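Local coordinates for 16S rRNA (adenine(1408)-N(1))-methyltransferase (Escherichia coli, PDB 3P2E), which methylates N1 of adenine 1408 in the 16S rRNA of assembled 30S subunits, using S-adenosyl-L-methionine, and so confers resistance to aminoglycosides, at residues V10-K14 against D15-E19; F92-K95 against N96-D99; L104-G108 against T109-Y113. All coordinates share one frame; numbering follows the deposited sequence.

How the contacts relate
Each contact joins neighbouring segments of one continuous stretch, closing only a tight local turn; the three follow in series, and none nests in or crosses another. Contact 1 comes first, where the chain leaves strand 8-10 and begins helix 14-21. Contact 2 lies at the turn leading into strand 98-104, and contact 3 at the turn from that strand's far end into helix 108-115, about 21 Å away between centres. Contacts 1 and 2 touch: Lys-14 NZ probably hydrogen-bonds to Glu-93 O, and Leu-17 packs on Leu-94 and Ile-97, holding the first helix against the end of the sheet where strand 98-104 begins. Contact 3 lies across the chain's centre from contact 1, beside S-adenosyl-L-homocysteine.

Contact 1. Residues V10-K14 against D15-E19; sequences VDLSK and DELTE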
ATOM      1  N   VAL A  10     -13.488 -10.109 -10.960  1.00 22.42           N
ATOM      2  CA  VAL A  10     -14.577 -10.855 -10.342  1.00 22.75           C
ATOM      3  C   VAL A  10     -14.973 -10.224  -9.016  1.00 21.89           C
ATOM      4  O   VAL A  10     -14.206  -9.465  -8.422  1.00 21.98           O
ATOM      5  CB  VAL A  10     -14.188 -12.330 -10.102  1.00 35.32           C
ATOM      6  CG1 VAL A  10     -14.000 -13.038 -11.434  1.00 36.81           C
ATOM      7  CG2 VAL A  10     -12.916 -12.407  -9.277  1.00 35.34           C
ATOM      8  N   ASP A  11     -16.178 -10.535  -8.556  1.00 26.20           N
ATOM      9  CA  ASP A  11     -16.665  -9.980  -7.305  1.00 27.42           C
ATOM     10  C   ASP A  11     -16.360 -10.871  -6.110  1.00 26.94           C
ATOM     11  O   ASP A  11     -16.583 -12.080  -6.151  1.00 27.23           O
ATOM     12  CB  ASP A  11     -18.173  -9.744  -7.381  1.00 38.96           C
ATOM     13  CG  ASP A  11     -18.730  -9.153  -6.103  1.00 42.90           C
ATOM     14  OD1 ASP A  11     -18.341  -8.019  -5.754  1.00 45.39           O
ATOM     15  OD2 ASP A  11     -19.549  -9.825  -5.443  1.00 46.83           O
ATOM     16  N   LEU A  12     -15.832 -10.260  -5.055  1.00 23.44           N
ATOM     17  CA  LEU A  12     -15.520 -10.967  -3.818  1.00 22.72           C
ATOM     18  C   LEU A  12     -16.383 -10.323  -2.740  1.00 22.32           C
ATOM     19  O   LEU A  12     -16.295  -9.118  -2.499  1.00 22.07           O
ATOM     20  CB  LEU A  12     -14.039 -10.814  -3.449  1.00 22.17           C
ATOM     21  CG  LEU A  12     -13.601 -11.642  -2.234  1.00 22.32           C
ATOM     22  CD1 LEU A  12     -13.566 -13.113  -2.622  1.00 22.46           C
ATOM     23  CD2 LEU A  12     -12.230 -11.194  -1.753  1.00 22.43           C
ATOM     24  N   SER A  13     -17.227 -11.123  -2.099  1.00 22.07           N
ATOM     25  CA  SER A  13     -18.114 -10.609  -1.066  1.00 21.70           C
ATOM     26  C   SER A  13     -17.400 -10.451   0.269  1.00 22.13           C
ATOM     27  O   SER A  13     -16.298 -10.968   0.462  1.00 22.13           O
ATOM     28  CB  SER A  13     -19.300 -11.554  -0.879  1.00 22.77           C
ATOM     29  OG  SER A  13     -18.867 -12.769  -0.289  1.00 23.81           O
ATOM     30  N   LYS A  14     -18.040  -9.736   1.190  1.00 21.75           N
ATOM     31  CA  LYS A  14     -17.475  -9.526   2.513  1.00 23.53           C
ATOM     32  C   LYS A  14     -17.293 -10.862   3.225  1.00 24.38           C
ATOM     33  O   LYS A  14     -16.271 -11.096   3.868  1.00 24.15           O
ATOM     34  CB  LYS A  14     -18.382  -8.611   3.341  1.00 22.35           C
ATOM     35  CG  LYS A  14     -17.911  -8.393   4.770  1.00 21.95           C
ATOM     36  CD  LYS A  14     -16.484  -7.863   4.812  1.00 20.88           C
ATOM     37  CE  LYS A  14     -16.026  -7.618   6.244  1.00 22.72           C
ATOM     38  NZ  LYS A  14     -14.615  -7.135   6.296  1.00 22.67           N
ATOM     39  N   ASP A  15     -18.282 -11.744   3.108  1.00 26.09           N
ATOM     40  CA  ASP A  15     -18.197 -13.049   3.752  1.00 26.47           C
ATOM     41  C   ASP A  15     -17.071 -13.901   3.175  1.00 26.52           C
ATOM     42  O   ASP A  15     -16.408 -14.638   3.903  1.00 25.65           O
ATOM     43  CB  ASP A  15     -19.526 -13.802   3.629  1.00 36.53           C
ATOM     44  CG  ASP A  15     -20.633 -13.169   4.450  1.00 39.69           C
ATOM     45  OD1 ASP A  15     -20.371 -12.791   5.611  1.00 42.99           O
ATOM     46  OD2 ASP A  15     -21.770 -13.059   3.943  1.00 43.47           O
ATOM     47  N   GLU A  16     -16.852 -13.803   1.869  1.00 26.78           N
ATOM     48  CA  GLU A  16     -15.792 -14.575   1.236  1.00 26.47           C
ATOM     49  C   GLU A  16     -14.434 -14.070   1.707  1.00 25.87           C
ATOM     50  O   GLU A  16     -13.522 -14.854   1.965  1.00 27.00           O
ATOM     51  CB  GLU A  16     -15.888 -14.467  -0.287  1.00 29.01           C
ATOM     52  CG  GLU A  16     -17.152 -15.083  -0.861  1.00 32.77           C
ATOM     53  CD  GLU A  16     -17.172 -15.063  -2.372  1.00 34.39           C
ATOM     54  OE1 GLU A  16     -17.161 -13.959  -2.955  1.00 30.44           O
ATOM     55  OE2 GLU A  16     -17.197 -16.155  -2.979  1.00 37.25           O
ATOM     56  N   LEU A  17     -14.312 -12.752   1.824  1.00 22.03           N
ATOM     57  CA  LEU A  17     -13.068 -12.138   2.271  1.00 22.77           C
ATOM     58  C   LEU A  17     -12.755 -12.569   3.701  1.00 22.71           C
ATOM     59  O   LEU A  17     -11.624 -12.927   4.021  1.00 23.05           O
ATOM     60  CB  LEU A  17     -13.185 -10.614   2.206  1.00 21.17           C
ATOM     61  CG  LEU A  17     -11.966  -9.811   2.664  1.00 20.74           C
ATOM     62  CD1 LEU A  17     -10.758 -10.151   1.799  1.00 19.87           C
ATOM     63  CD2 LEU A  17     -12.291  -8.326   2.574  1.00 19.33           C
ATOM     64  N   THR A  18     -13.772 -12.540   4.554  1.00 24.60           N
ATOM     65  CA  THR A  18     -13.604 -12.927   5.948  1.00 25.48           C
ATOM     66  C   THR A  18     -13.093 -14.361   6.059  1.00 26.89           C
ATOM     67  O   THR A  18     -12.237 -14.662   6.890  1.00 27.11           O
ATOM     68  CB  THR A  18     -14.935 -12.793   6.717  1.00 26.23           C
ATOM     69  OG1 THR A  18     -15.373 -11.429   6.678  1.00 26.58           O
ATOM     70  CG2 THR A  18     -14.763 -13.223   8.174  1.00 27.46           C
ATOM     71  N   GLU A  19     -13.608 -15.237   5.202  1.00 28.06           N
ATOM     72  CA  GLU A  19     -13.207 -16.638   5.208  1.00 30.64           C
ATOM     73  C   GLU A  19     -11.728 -16.765   4.854  1.00 30.72           C
ATOM     74  O   GLU A  19     -10.988 -17.515   5.491  1.00 30.77           O
ATOM     75  CB  GLU A  19     -14.070 -17.428   4.216  1.00 47.86           C
ATOM     76  CG  GLU A  19     -13.948 -18.942   4.325  1.00 52.10           C
ATOM     77  CD  GLU A  19     -12.748 -19.500   3.583  1.00 55.30           C
ATOM     78  OE1 GLU A  19     -12.497 -20.719   3.694  1.00 57.34           O
ATOM     79  OE2 GLU A  19     -12.061 -18.726   2.883  1.00 56.99           O
TER
HETATM   80  O   HOH W   1     -13.327  -9.458   6.277  1.00 27.65           O
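Glu-16 and Ser-13 grip one another at the start of helix 14-21 in a capping box, two crossed bonds between side chain and backbone. In one, Ser-13 N donates a hydrogen bond to Glu-16 OE1 at 3.0 Å, nearly straight at 173°, which OE1 accepts on its anti lone pair. In the other, Glu-16 N donates to Ser-13 OG at 3.1 Å. Serine suits the N-cap because its short hydroxyl can reach back to an amide of the helix's first turn. Glutamate suits the third place after it: with CG beside its own backbone N (chi1 -65°) and the chain extended beyond, the carboxylate doubles back to the cap. Leu-12 CD1 lies against Glu-16 CB at 3.6 Å, so the aliphatic part of the glutamate is used as well.

Leu-17 serves the inner side of the helix. Leu-17 CD1 meets Leu-12 CD2 at 4.0 Å, the two side chains crossing at about a right angle, while Leu-12 also packs on Ile-3 of strand 3-5. Leu-17 N bonds to Ser-13 O.

Lys-14 contributes more surface than any other residue. Lys-14 O accepts hydrogen bonds from Thr-18 N and Thr-18 OG1, both at 3.0 Å, on opposite faces of the carbonyl plane; the hydroxyl stands 37° out of it. A threonine one turn on is well placed to bond back in this way. A water accepts from Lys-14 NZ at 2.7 Å and donates to Thr-18 OG1 at 2.9 Å; the lysine's long, flexible chain lets NZ reach Glu-93 O too.

Polar bonds thus stabilise the helix start, where amides pointing toward the cap would probably favour the ionised form of Glu-16, partly offset by the like charge of nearby Asp-11.

Contact 2. Residues F92-K95 against N96-D99; sequences FELK and NIAD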
ATOM      1  N   PHE A  92     -16.291  -0.902   0.867  1.00 19.02           N
ATOM      2  CA  PHE A  92     -16.760  -0.962   2.245  1.00 17.71           C
ATOM      3  C   PHE A  92     -16.322  -2.254   2.936  1.00 16.21           C
ATOM      4  O   PHE A  92     -16.242  -2.310   4.162  1.00 16.82           O
ATOM      5  CB  PHE A  92     -18.291  -0.838   2.289  1.00 20.56           C
ATOM      6  CG  PHE A  92     -19.023  -2.106   1.946  1.00 21.81           C
ATOM      7  CD1 PHE A  92     -19.403  -2.999   2.949  1.00 23.27           C
ATOM      8  CD2 PHE A  92     -19.334  -2.410   0.627  1.00 22.06           C
ATOM      9  CE1 PHE A  92     -20.083  -4.174   2.636  1.00 22.35           C
ATOM     10  CE2 PHE A  92     -20.015  -3.583   0.303  1.00 23.60           C
ATOM     11  CZ  PHE A  92     -20.390  -4.465   1.309  1.00 21.74           C
ATOM     12  N   GLU A  93     -16.033  -3.284   2.148  1.00 16.52           N
ATOM     13  CA  GLU A  93     -15.620  -4.566   2.712  1.00 17.43           C
ATOM     14  C   GLU A  93     -14.254  -4.492   3.389  1.00 17.38           C
ATOM     15  O   GLU A  93     -13.911  -5.354   4.195  1.00 17.67           O
ATOM     16  CB  GLU A  93     -15.607  -5.652   1.626  1.00 19.15           C
ATOM     17  CG  GLU A  93     -16.977  -5.930   1.001  1.00 19.97           C
ATOM     18  CD  GLU A  93     -17.197  -5.204  -0.322  1.00 21.93           C
ATOM     19  OE1 GLU A  93     -16.690  -4.074  -0.474  1.00 19.35           O
ATOM     20  OE2 GLU A  93     -17.893  -5.757  -1.204  1.00 23.26           O
ATOM     21  N   LEU A  94     -13.485  -3.450   3.085  1.00 16.38           N
ATOM     22  CA  LEU A  94     -12.155  -3.304   3.673  1.00 15.76           C
ATOM     23  C   LEU A  94     -12.118  -2.446   4.931  1.00 14.91           C
ATOM     24  O   LEU A  94     -11.054  -2.223   5.515  1.00 15.27           O
ATOM     25  CB  LEU A  94     -11.187  -2.727   2.640  1.00 16.66           C
ATOM     26  CG  LEU A  94     -10.942  -3.568   1.385  1.00 16.98           C
ATOM     27  CD1 LEU A  94      -9.889  -2.868   0.533  1.00 16.26           C
ATOM     28  CD2 LEU A  94     -10.477  -4.972   1.768  1.00 16.42           C
ATOM     29  N   LYS A  95     -13.276  -1.958   5.359  1.00 15.63           N
ATOM     30  CA  LYS A  95     -13.321  -1.127   6.553  1.00 16.92           C
ATOM     31  C   LYS A  95     -12.900  -1.880   7.813  1.00 17.38           C
ATOM     32  O   LYS A  95     -13.325  -3.017   8.038  1.00 17.20           O
ATOM     33  CB  LYS A  95     -14.732  -0.559   6.740  1.00 23.18           C
ATOM     34  CG  LYS A  95     -15.012   0.690   5.920  1.00 26.62           C
ATOM     35  CD  LYS A  95     -14.575   0.524   4.480  1.00 31.86           C
ATOM     36  CE  LYS A  95     -14.721   1.821   3.709  1.00 30.99           C
ATOM     37  NZ  LYS A  95     -14.069   1.735   2.377  1.00 26.94           N
ATOM     38  N   ASN A  96     -12.045  -1.242   8.612  1.00 18.14           N
ATOM     39  CA  ASN A  96     -11.581  -1.796   9.886  1.00 18.97           C
ATOM     40  C   ASN A  96     -11.033  -3.216   9.762  1.00 19.98           C
ATOM     41  O   ASN A  96     -11.332  -4.079  10.589  1.00 21.79           O
ATOM     42  CB  ASN A  96     -12.748  -1.770  10.882  1.00 26.83           C
ATOM     43  CG  ASN A  96     -12.322  -2.092  12.299  1.00 30.24           C
ATOM     44  OD1 ASN A  96     -11.438  -1.446  12.855  1.00 32.95           O
ATOM     45  ND2 ASN A  96     -12.964  -3.091  12.897  1.00 34.91           N
ATOM     46  N   ILE A  97     -10.199  -3.451   8.755  1.00 16.77           N
ATOM     47  CA  ILE A  97      -9.662  -4.793   8.525  1.00 16.84           C
ATOM     48  C   ILE A  97      -8.139  -4.946   8.592  1.00 15.54           C
ATOM     49  O   ILE A  97      -7.633  -6.043   8.835  1.00 14.48           O
ATOM     50  CB  ILE A  97     -10.116  -5.298   7.131  1.00 25.53           C
ATOM     51  CG1 ILE A  97      -9.908  -6.806   7.002  1.00 27.74           C
ATOM     52  CG2 ILE A  97      -9.313  -4.596   6.042  1.00 28.11           C
ATOM     53  CD1 ILE A  97     -10.352  -7.361   5.655  1.00 29.85           C
ATOM     54  N   ALA A  98      -7.408  -3.857   8.388  1.00 16.43           N
ATOM     55  CA  ALA A  98      -5.949  -3.940   8.347  1.00 16.27           C
ATOM     56  C   ALA A  98      -5.125  -3.674   9.603  1.00 15.96           C
ATOM     57  O   ALA A  98      -5.395  -2.751  10.368  1.00 15.15           O
ATOM     58  CB  ALA A  98      -5.435  -3.058   7.218  1.00 19.08           C
ATOM     59  N   ASP A  99      -4.098  -4.500   9.790  1.00 14.34           N
ATOM     60  CA  ASP A  99      -3.176  -4.350  10.909  1.00 14.31           C
ATOM     61  C   ASP A  99      -2.118  -3.324  10.505  1.00 14.79           C
ATOM     62  O   ASP A  99      -1.460  -2.722  11.355  1.00 15.67           O
ATOM     63  CB  ASP A  99      -2.490  -5.686  11.217  1.00 15.63           C
ATOM     64  CG  ASP A  99      -3.430  -6.688  11.829  1.00 18.17           C
ATOM     65  OD1 ASP A  99      -3.630  -6.633  13.064  1.00 21.06           O
ATOM     66  OD2 ASP A  99      -3.978  -7.522  11.081  1.00 16.73           O
TER
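The turn that feeds strand 98-104 into the central sheet is formed here, and in it Ile-97 folds back over the carbonyl of Leu-94. A short 3-10 segment, residues 92-94, comes first, closed by Lys-95 N bonding to Phe-92 O at 3.2 Å. Asn-96 then takes up left-handed backbone angles (phi 52°), a conformation asparagine tolerates better than most residues, and this bends the chain so that Ile-97 turns its side chain toward the Leu-94 carbonyl.

The touch is close. Ile-97 CG2 comes within 3.0 Å of Leu-94 O, and Ile-97 CB lies 3.6 Å from the same oxygen. With chi1 at -165°, CG1 extends opposite the backbone N and CG2 is left between N and the carbonyl carbon, the branch that meets the turn. Leu-94 CB lies 4.3 Å from Ile-97 CG2.

Strand 98-104 is the fourth in the 3-2-1-4-5-7-6 order of the class I methyltransferase fold, and both branched residues are buried at its entrance. Leu-94 reaches Ile-52 and Ile-54 of strand 49-54, whereas Ile-97 lies on Ile-29 of strand 26-31; greasy side chains suit both places.

In Lys-95 the bend at chi2 carries NZ back along the chain, to weak hydrogen bonds with Leu-90 O and Pro-91 O.

Contact 3. Residues L104-G108 against T109-Y113; sequences LFPWG and TLLEY. With SAH (S-adenosyl-L-homocysteine), chain C.
Out of the end of strand 98-104, residues 104-108 run without regular structure into a helix that residues 109-113 carry on. Gly-108 lies at the join with a positive phi of 68°, which glycine adopts readily because it has no side chain to crowd the turn. Gly-108 O receives weak bonds from Glu-112 N at 3.4 Å and from Leu-111 N, the latter poorly aligned.

Pro-106 turns its ring into the first turn of this helix. Pro-106 CG meets Leu-111 CD1 at 3.8 Å, the ring standing across the leucine, and Pro-106 CB rests on Leu-110 CG at 3.9 Å. A rigid proline suits a place that must be greasy and yet hold the chain in an extended course; Leu-110 and Leu-111, both buried, give the ring apolar neighbours.

This is the loop after the fourth strand, where motif IV lies in many class I methyltransferases, and here it lines the cofactor pocket. Leu-104 O accepts from the amino N of S-adenosyl-L-homocysteine at 2.8 Å, and Phe-105 offers the edge of its ring, CD2, to the carboxylate atom OXT in the ring plane. At the other end Thr-109 OG1 accepts from the adenine N6 at 2.9 Å, almost straight at 176°. Thr-109 OG1 lies between its own backbone N and carbonyl carbon (chi1 61°), which turns it to the adenine. Leu-110 CB sits over the adenine, 3.6 Å from C5, so the flat face of the base meets an aliphatic side chain.

Trp-107 carries its indole outward, edge-to-face with Trp-197 of the same pocket, while Trp-197 NE1 bonds to Phe-105 O. Tyr-113 OH reaches Glu-88, whose OE1 is hydrogen-bonded to S-adenosyl-L-homocysteine.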
ATOM      1  N   LEU A 104       3.381   3.411  -0.989  1.00 13.26           N
ATOM      2  CA  LEU A 104       4.777   3.481  -1.406  1.00 12.58           C
ATOM      3  C   LEU A 104       5.008   4.139  -2.752  1.00 14.03           C
ATOM      4  O   LEU A 104       4.380   3.771  -3.744  1.00 12.47           O
ATOM      5  CB  LEU A 104       5.364   2.066  -1.451  1.00 13.48           C
ATOM      6  CG  LEU A 104       5.075   1.179  -0.242  1.00 15.63           C
ATOM      7  CD1 LEU A 104       5.522  -0.241  -0.545  1.00 15.57           C
ATOM      8  CD2 LEU A 104       5.780   1.728   0.986  1.00 18.31           C
ATOM      9  N   PHE A 105       5.916   5.112  -2.770  1.00 13.51           N
ATOM     10  CA  PHE A 105       6.283   5.827  -3.994  1.00 14.03           C
ATOM     11  C   PHE A 105       5.061   6.204  -4.823  1.00 13.80           C
ATOM     12  O   PHE A 105       5.007   5.931  -6.029  1.00 12.97           O
ATOM     13  CB  PHE A 105       7.228   4.951  -4.816  1.00 14.01           C
ATOM     14  CG  PHE A 105       8.293   4.287  -3.990  1.00 13.70           C
ATOM     15  CD1 PHE A 105       9.324   5.033  -3.426  1.00 13.97           C
ATOM     16  CD2 PHE A 105       8.235   2.922  -3.735  1.00 11.11           C
ATOM     17  CE1 PHE A 105      10.286   4.425  -2.608  1.00 13.66           C
ATOM     18  CE2 PHE A 105       9.188   2.301  -2.922  1.00 13.00           C
ATOM     19  CZ  PHE A 105      10.217   3.061  -2.357  1.00 12.81           C
ATOM     20  N   PRO A 106       4.061   6.845  -4.191  1.00 13.40           N
ATOM     21  CA  PRO A 106       2.861   7.232  -4.931  1.00 15.80           C
ATOM     22  C   PRO A 106       3.151   8.265  -6.015  1.00 16.42           C
ATOM     23  O   PRO A 106       4.174   8.956  -5.981  1.00 16.68           O
ATOM     24  CB  PRO A 106       1.946   7.778  -3.837  1.00 16.57           C
ATOM     25  CG  PRO A 106       2.921   8.411  -2.886  1.00 14.68           C
ATOM     26  CD  PRO A 106       4.017   7.360  -2.808  1.00 14.97           C
ATOM     27  N   TRP A 107       2.238   8.359  -6.972  1.00 15.07           N
ATOM     28  CA  TRP A 107       2.361   9.308  -8.068  1.00 16.88           C
ATOM     29  C   TRP A 107       0.950   9.763  -8.408  1.00 15.78           C
ATOM     30  O   TRP A 107      -0.025   9.154  -7.974  1.00 16.21           O
ATOM     31  CB  TRP A 107       3.008   8.626  -9.274  1.00 23.84           C
ATOM     32  CG  TRP A 107       3.880   9.520 -10.100  1.00 30.15           C
ATOM     33  CD1 TRP A 107       5.013  10.169  -9.692  1.00 29.23           C
ATOM     34  CD2 TRP A 107       3.724   9.823 -11.491  1.00 30.84           C
ATOM     35  NE1 TRP A 107       5.573  10.851 -10.746  1.00 31.57           N
ATOM     36  CE2 TRP A 107       4.803  10.656 -11.861  1.00 32.41           C
ATOM     37  CE3 TRP A 107       2.777   9.468 -12.462  1.00 35.09           C
ATOM     38  CZ2 TRP A 107       4.963  11.141 -13.164  1.00 35.17           C
ATOM     39  CZ3 TRP A 107       2.938   9.951 -13.759  1.00 35.49           C
ATOM     40  CH2 TRP A 107       4.024  10.780 -14.096  1.00 35.03           C
ATOM     41  N   GLY A 108       0.829  10.842  -9.169  1.00 17.40           N
ATOM     42  CA  GLY A 108      -0.500  11.305  -9.523  1.00 16.42           C
ATOM     43  C   GLY A 108      -1.298  11.840  -8.349  1.00 16.66           C
ATOM     44  O   GLY A 108      -0.741  12.426  -7.413  1.00 14.77           O
ATOM     45  N   THR A 109      -2.609  11.634  -8.382  1.00 16.17           N
ATOM     46  CA  THR A 109      -3.464  12.141  -7.318  1.00 15.88           C
ATOM     47  C   THR A 109      -3.140  11.562  -5.942  1.00 15.10           C
ATOM     48  O   THR A 109      -3.236  12.265  -4.942  1.00 15.91           O
ATOM     49  CB  THR A 109      -4.968  11.910  -7.634  1.00 17.85           C
ATOM     50  OG1 THR A 109      -5.237  10.509  -7.754  1.00 18.89           O
ATOM     51  CG2 THR A 109      -5.343  12.595  -8.939  1.00 19.66           C
ATOM     52  N   LEU A 110      -2.739  10.296  -5.884  1.00 13.66           N
ATOM     53  CA  LEU A 110      -2.427   9.682  -4.597  1.00 14.16           C
ATOM     54  C   LEU A 110      -1.264  10.397  -3.918  1.00 15.05           C
ATOM     55  O   LEU A 110      -1.271  10.595  -2.699  1.00 14.75           O
ATOM     56  CB  LEU A 110      -2.103   8.190  -4.762  1.00 16.09           C
ATOM     57  CG  LEU A 110      -1.911   7.400  -3.461  1.00 15.95           C
ATOM     58  CD1 LEU A 110      -3.118   7.587  -2.549  1.00 18.91           C
ATOM     59  CD2 LEU A 110      -1.706   5.920  -3.786  1.00 17.46           C
ATOM     60  N   LEU A 111      -0.262  10.788  -4.698  1.00 14.97           N
ATOM     61  CA  LEU A 111       0.872  11.499  -4.124  1.00 16.03           C
ATOM     62  C   LEU A 111       0.390  12.804  -3.486  1.00 15.89           C
ATOM     63  O   LEU A 111       0.772  13.132  -2.364  1.00 15.45           O
ATOM     64  CB  LEU A 111       1.928  11.797  -5.196  1.00 16.20           C
ATOM     65  CG  LEU A 111       3.098  12.690  -4.756  1.00 17.98           C
ATOM     66  CD1 LEU A 111       3.869  12.029  -3.632  1.00 16.67           C
ATOM     67  CD2 LEU A 111       4.019  12.954  -5.945  1.00 18.62           C
ATOM     68  N   GLU A 112      -0.466  13.541  -4.191  1.00 17.04           N
ATOM     69  CA  GLU A 112      -0.967  14.800  -3.652  1.00 19.20           C
ATOM     70  C   GLU A 112      -1.802  14.596  -2.383  1.00 16.98           C
ATOM     71  O   GLU A 112      -1.727  15.398  -1.453  1.00 16.59           O
ATOM     72  CB  GLU A 112      -1.786  15.559  -4.706  1.00 31.20           C
ATOM     73  CG  GLU A 112      -3.205  15.063  -4.901  1.00 40.74           C
ATOM     74  CD  GLU A 112      -4.033  15.989  -5.774  1.00 44.53           C
ATOM     75  OE1 GLU A 112      -4.125  17.192  -5.448  1.00 47.40           O
ATOM     76  OE2 GLU A 112      -4.598  15.515  -6.782  1.00 48.36           O
ATOM     77  N   TYR A 113      -2.584  13.520  -2.324  1.00 14.28           N
ATOM     78  CA  TYR A 113      -3.401  13.272  -1.135  1.00 16.40           C
ATOM     79  C   TYR A 113      -2.520  13.062   0.091  1.00 16.70           C
ATOM     80  O   TYR A 113      -2.898  13.414   1.209  1.00 16.29           O
ATOM     81  CB  TYR A 113      -4.294  12.041  -1.318  1.00 15.22           C
ATOM     82  CG  TYR A 113      -5.317  12.175  -2.425  1.00 16.30           C
ATOM     83  CD1 TYR A 113      -5.822  13.424  -2.788  1.00 16.06           C
ATOM     84  CD2 TYR A 113      -5.795  11.051  -3.094  1.00 15.97           C
ATOM     85  CE1 TYR A 113      -6.779  13.549  -3.794  1.00 19.09           C
ATOM     86  CE2 TYR A 113      -6.754  11.166  -4.097  1.00 19.12           C
ATOM     87  CZ  TYR A 113      -7.240  12.418  -4.443  1.00 19.80           C
ATOM     88  OH  TYR A 113      -8.182  12.539  -5.440  1.00 22.73           O
TER
HETATM   89  N   SAH C6732       3.385   1.481  -5.029  1.00 14.04           N
HETATM   90  CA  SAH C6732       3.781   1.433  -6.336  1.00 14.61           C
HETATM   91  CB  SAH C6732       3.492   2.769  -7.025  1.00 16.50           C
HETATM   92  CG  SAH C6732       3.439   2.802  -8.523  1.00 15.03           C
HETATM   93  SD  SAH C6732       3.099   4.351  -9.293  1.00 18.09           S
HETATM   94  C   SAH C6732       5.297   0.955  -6.402  1.00 17.03           C
HETATM   95  O   SAH C6732       5.418   0.421  -7.423  1.00 18.93           O
HETATM   96  OXT SAH C6732       6.088   1.135  -5.590  1.00 15.88           O
HETATM   97  C5' SAH C6732       1.701   5.181  -8.525  1.00 15.92           C
HETATM   98  C4' SAH C6732       0.477   4.154  -8.477  1.00 18.07           C
HETATM   99  O4' SAH C6732      -0.493   4.886  -7.715  1.00 19.53           O
HETATM  100  C3' SAH C6732      -0.140   3.817  -9.819  1.00 15.96           C
HETATM  101  O3' SAH C6732      -0.166   2.369 -10.028  1.00 18.26           O
HETATM  102  C2' SAH C6732      -1.554   4.505  -9.781  1.00 17.56           C
HETATM  103  O2' SAH C6732      -2.585   3.847 -10.485  1.00 14.87           O
HETATM  104  C1' SAH C6732      -1.818   4.604  -8.264  1.00 17.48           C
HETATM  105  N9  SAH C6732      -2.770   5.719  -7.874  1.00 17.73           N
HETATM  106  C8  SAH C6732      -2.723   7.054  -8.301  1.00 19.19           C
HETATM  107  N7  SAH C6732      -3.726   7.775  -7.833  1.00 20.46           N
HETATM  108  C5  SAH C6732      -4.449   6.811  -7.054  1.00 19.57           C
HETATM  109  C6  SAH C6732      -5.654   7.049  -6.306  1.00 20.15           C
HETATM  110  N6  SAH C6732      -6.252   8.263  -6.264  1.00 20.59           N
HETATM  111  N1  SAH C6732      -6.138   5.933  -5.645  1.00 19.38           N
HETATM  112  C2  SAH C6732      -5.511   4.682  -5.694  1.00 16.59           C
HETATM  113  N3  SAH C6732      -4.345   4.464  -6.421  1.00 16.65           N
HETATM  114  C4  SAH C6732      -3.891   5.587  -7.068  1.00 18.29           C